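Local coordinates for protein Myo-inositol 2-dehydrogenase (Lactobacillus plantarum WCFS1, PDB 3CEA) that probably catalyses the NAD-dependent oxidation of myo-inositol at its 2-hydroxyl, binding the dinucleotide on a Rossmann-fold domain, at residues A79-P82 with F83-E86. Residues are numbered along the deposited sequence; the frame is centred on the assembly and turned at random.
Sequences APTP and FHPE. With NAD (nicotinamide-adenine-dinucleotide), chain E.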
ATOM      1  N   ALA A  79       3.230   3.741  38.078  1.00 44.97           N
ATOM      2  CA  ALA A  79       3.151   2.489  38.824  1.00 45.38           C
ATOM      3  C   ALA A  79       1.899   1.738  38.362  1.00 45.66           C
ATOM      4  O   ALA A  79       1.076   2.315  37.654  1.00 45.77           O
ATOM      5  CB  ALA A  79       3.096   2.774  40.318  1.00 45.40           C
ATOM      6  N   PRO A  80       1.750   0.449  38.740  1.00 45.96           N
ATOM      7  CA  PRO A  80       0.564  -0.326  38.347  1.00 46.27           C
ATOM      8  C   PRO A  80      -0.762   0.333  38.739  1.00 46.74           C
ATOM      9  O   PRO A  80      -0.814   1.110  39.692  1.00 46.80           O
ATOM     10  CB  PRO A  80       0.739  -1.647  39.101  1.00 46.31           C
ATOM     11  CG  PRO A  80       2.201  -1.766  39.313  1.00 45.75           C
ATOM     12  CD  PRO A  80       2.688  -0.368  39.534  1.00 45.75           C
ATOM     13  N   THR A  81      -1.821  -0.008  38.006  1.00 47.45           N
ATOM     14  CA  THR A  81      -3.147   0.607  38.154  1.00 48.06           C
ATOM     15  C   THR A  81      -3.762   0.584  39.570  1.00 48.44           C
ATOM     16  O   THR A  81      -4.326   1.596  39.996  1.00 48.68           O
ATOM     17  CB  THR A  81      -4.147   0.032  37.119  1.00 47.93           C
ATOM     18  OG1 THR A  81      -3.574   0.124  35.810  1.00 49.06           O
ATOM     19  CG2 THR A  81      -5.458   0.797  37.134  1.00 47.82           C
ATOM     20  N   PRO A  82      -3.674  -0.556  40.296  1.00 48.66           N
ATOM     21  CA  PRO A  82      -4.257  -0.570  41.645  1.00 48.72           C
ATOM     22  C   PRO A  82      -3.712   0.507  42.592  1.00 48.64           C
ATOM     23  O   PRO A  82      -4.427   0.943  43.497  1.00 48.64           O
ATOM     24  CB  PRO A  82      -3.898  -1.967  42.167  1.00 48.63           C
ATOM     25  CG  PRO A  82      -3.750  -2.791  40.947  1.00 48.69           C
ATOM     26  CD  PRO A  82      -3.101  -1.872  39.954  1.00 48.76           C
ATOM     27  N   PHE A  83      -2.467   0.928  42.375  1.00 48.60           N
ATOM     28  CA  PHE A  83      -1.803   1.903  43.247  1.00 48.58           C
ATOM     29  C   PHE A  83      -2.073   3.359  42.861  1.00 48.45           C
ATOM     30  O   PHE A  83      -1.713   4.276  43.597  1.00 48.50           O
ATOM     31  CB  PHE A  83      -0.296   1.642  43.293  1.00 48.62           C
ATOM     32  CG  PHE A  83       0.073   0.314  43.886  1.00 49.55           C
ATOM     33  CD1 PHE A  83       0.118   0.142  45.267  1.00 50.41           C
ATOM     34  CD2 PHE A  83       0.381  -0.766  43.064  1.00 50.93           C
ATOM     35  CE1 PHE A  83       0.460  -1.090  45.825  1.00 50.26           C
ATOM     36  CE2 PHE A  83       0.727  -2.004  43.610  1.00 51.37           C
ATOM     37  CZ  PHE A  83       0.765  -2.164  44.995  1.00 50.57           C
ATOM     38  N   HIS A  84      -2.711   3.562  41.710  1.00 48.34           N
ATOM     39  CA  HIS A  84      -3.000   4.898  41.186  1.00 48.09           C
ATOM     40  C   HIS A  84      -3.832   5.790  42.122  1.00 48.06           C
ATOM     41  O   HIS A  84      -3.438   6.925  42.374  1.00 48.07           O
ATOM     42  CB  HIS A  84      -3.667   4.805  39.807  1.00 48.05           C
ATOM     43  CG  HIS A  84      -2.740   4.409  38.702  1.00 47.01           C
ATOM     44  ND1 HIS A  84      -3.107   4.457  37.375  1.00 46.98           N
ATOM     45  CD2 HIS A  84      -1.456   3.976  38.721  1.00 46.92           C
ATOM     46  CE1 HIS A  84      -2.097   4.057  36.625  1.00 47.30           C
ATOM     47  NE2 HIS A  84      -1.082   3.762  37.417  1.00 47.66           N
ATOM     48  N   PRO A  85      -4.983   5.288  42.632  1.00 48.13           N
ATOM     49  CA  PRO A  85      -5.813   6.129  43.501  1.00 48.02           C
ATOM     50  C   PRO A  85      -5.105   6.573  44.784  1.00 47.78           C
ATOM     51  O   PRO A  85      -5.118   7.762  45.111  1.00 47.79           O
ATOM     52  CB  PRO A  85      -7.004   5.221  43.837  1.00 48.13           C
ATOM     53  CG  PRO A  85      -7.036   4.218  42.746  1.00 48.31           C
ATOM     54  CD  PRO A  85      -5.599   3.962  42.440  1.00 48.23           C
ATOM     55  N   GLU A  86      -4.487   5.627  45.489  1.00 47.36           N
ATOM     56  CA  GLU A  86      -3.813   5.920  46.754  1.00 47.25           C
ATOM     57  C   GLU A  86      -2.579   6.809  46.588  1.00 46.47           C
ATOM     58  O   GLU A  86      -2.253   7.595  47.482  1.00 46.86           O
ATOM     59  CB  GLU A  86      -3.462   4.631  47.514  1.00 47.32           C
ATOM     60  CG  GLU A  86      -2.645   3.608  46.724  1.00 48.41           C
ATOM     61  CD  GLU A  86      -2.187   2.433  47.575  1.00 47.93           C
ATOM     62  OE1 GLU A  86      -1.545   2.662  48.626  1.00 47.77           O
ATOM     63  OE2 GLU A  86      -2.462   1.278  47.182  1.00 50.06           O
TER
HETATM   64  PA  NAD E 400       5.486  -2.313  34.743  1.00 47.24           P
HETATM   65  O1A NAD E 400       6.339  -2.588  33.565  1.00 46.59           O
HETATM   66  O2A NAD E 400       5.147  -3.551  35.479  1.00 47.10           O
HETATM   67  O5B NAD E 400       6.226  -1.243  35.691  1.00 50.10           O
HETATM   68  C5B NAD E 400       5.740  -0.963  36.988  1.00 53.34           C
HETATM   69  C4B NAD E 400       6.799  -0.203  37.784  1.00 54.76           C
HETATM   70  O4B NAD E 400       6.238   0.346  38.964  1.00 55.87           O
HETATM   71  C3B NAD E 400       7.948  -1.101  38.213  1.00 55.00           C
HETATM   72  O3B NAD E 400       9.147  -0.430  37.916  1.00 54.65           O
HETATM   73  C2B NAD E 400       7.783  -1.258  39.712  1.00 56.34           C
HETATM   74  O2B NAD E 400       9.020  -1.315  40.388  1.00 57.36           O
HETATM   75  C1B NAD E 400       6.995  -0.019  40.104  1.00 55.99           C
HETATM   76  N9A NAD E 400       6.110  -0.277  41.256  1.00 56.19           N
HETATM   77  C8A NAD E 400       5.186  -1.285  41.382  1.00 56.40           C
HETATM   78  N7A NAD E 400       4.577  -1.172  42.584  1.00 56.27           N
HETATM   79  C5A NAD E 400       5.103  -0.108  43.230  1.00 56.29           C
HETATM   80  C6A NAD E 400       4.846   0.446  44.480  1.00 55.56           C
HETATM   81  N6A NAD E 400       3.769   0.061  45.156  1.00 55.25           N
HETATM   82  N1A NAD E 400       5.555   1.563  44.885  1.00 56.21           N
HETATM   83  C2A NAD E 400       6.512   2.124  44.055  1.00 55.83           C
HETATM   84  N3A NAD E 400       6.763   1.567  42.814  1.00 55.08           N
HETATM   85  C4A NAD E 400       6.070   0.468  42.407  1.00 56.11           C
HETATM   86  O3  NAD E 400       4.133  -1.562  34.292  1.00 49.83           O
HETATM   87  PN  NAD E 400       4.093  -0.565  33.027  1.00 48.70           P
HETATM   88  O1N NAD E 400       5.316   0.273  33.025  1.00 46.84           O
HETATM   89  O2N NAD E 400       3.731  -1.374  31.846  1.00 49.70           O
HETATM   90  O5D NAD E 400       2.827   0.383  33.314  1.00 49.86           O
HETATM   91  C5D NAD E 400       2.605   1.032  34.543  1.00 48.86           C
HETATM   92  C4D NAD E 400       1.315   1.838  34.418  1.00 48.59           C
HETATM   93  O4D NAD E 400       1.277   2.505  33.168  1.00 48.80           O
HETATM   94  C3D NAD E 400       0.081   0.952  34.504  1.00 48.69           C
HETATM   95  O3D NAD E 400      -0.818   1.508  35.435  1.00 48.31           O
HETATM   96  C2D NAD E 400      -0.507   0.975  33.107  1.00 48.39           C
HETATM   97  O2D NAD E 400      -1.914   1.010  33.125  1.00 48.85           O
HETATM   98  C1D NAD E 400       0.067   2.239  32.482  1.00 48.25           C
HETATM   99  N1N NAD E 400       0.301   2.077  31.032  1.00 48.25           N
HETATM  100  C2N NAD E 400      -0.206   3.018  30.172  1.00 48.31           C
HETATM  101  C3N NAD E 400      -0.008   2.897  28.793  1.00 48.30           C
HETATM  102  C7N NAD E 400      -0.404   4.004  27.856  1.00 49.04           C
HETATM  103  O7N NAD E 400      -0.602   3.690  26.497  1.00 47.83           O
HETATM  104  N7N NAD E 400      -0.560   5.248  28.319  1.00 48.79           N
HETATM  105  C4N NAD E 400       0.708   1.810  28.296  1.00 47.76           C
HETATM  106  C5N NAD E 400       1.218   0.858  29.176  1.00 47.89           C
HETATM  107  C6N NAD E 400       1.007   1.004  30.547  1.00 47.25           C
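His84 turns its imidazole back over the preceding turn, and its NE2 donates to the carbonyl oxygen of Ala79 at 2.6 Å, a short but bent bond (139° at the hydrogen). The same Ala79 oxygen accepts from the ribose hydroxyl O3D of NAD at 3.0 Å, so one carbonyl is gripped by protein and cofactor together. Thr81 adds a second hold on that hydroxyl, its OG1 hydrogen-bonding to O3D at 3.1 Å. Over the middle of one imidazole face sits Thr81 CA, a CH-pi contact 3.7 Å from the ring centroid. At the adenine end, the Phe83 ring takes the amino nitrogen N6A over its centre, 3.5 Å above the plane, while Pro80 lays CD 3.2 Å from C8A of NAD.

Behind these contacts, Phe83 N reaches Pro80 O and His84 N reaches Thr81 O, tightening the turn. His84 CG lies anti to its carbonyl carbon (chi1 -73°), which swings the ring back toward Ala79; its ND1 is anchored by Pro103 O. A leucine at His84 would probably leave both the Ala79 and Pro103 carbonyls without this donor and let the turn shift against the ribose. The turn joins strand 74-77 of the parallel Rossmann sheet to helix 84-93; the loop and His84 at the start of the helix line the NAD pocket, and Thr81 and Pro82 pack on Leu106 in the loop between strand 97-100 and helix 108-119.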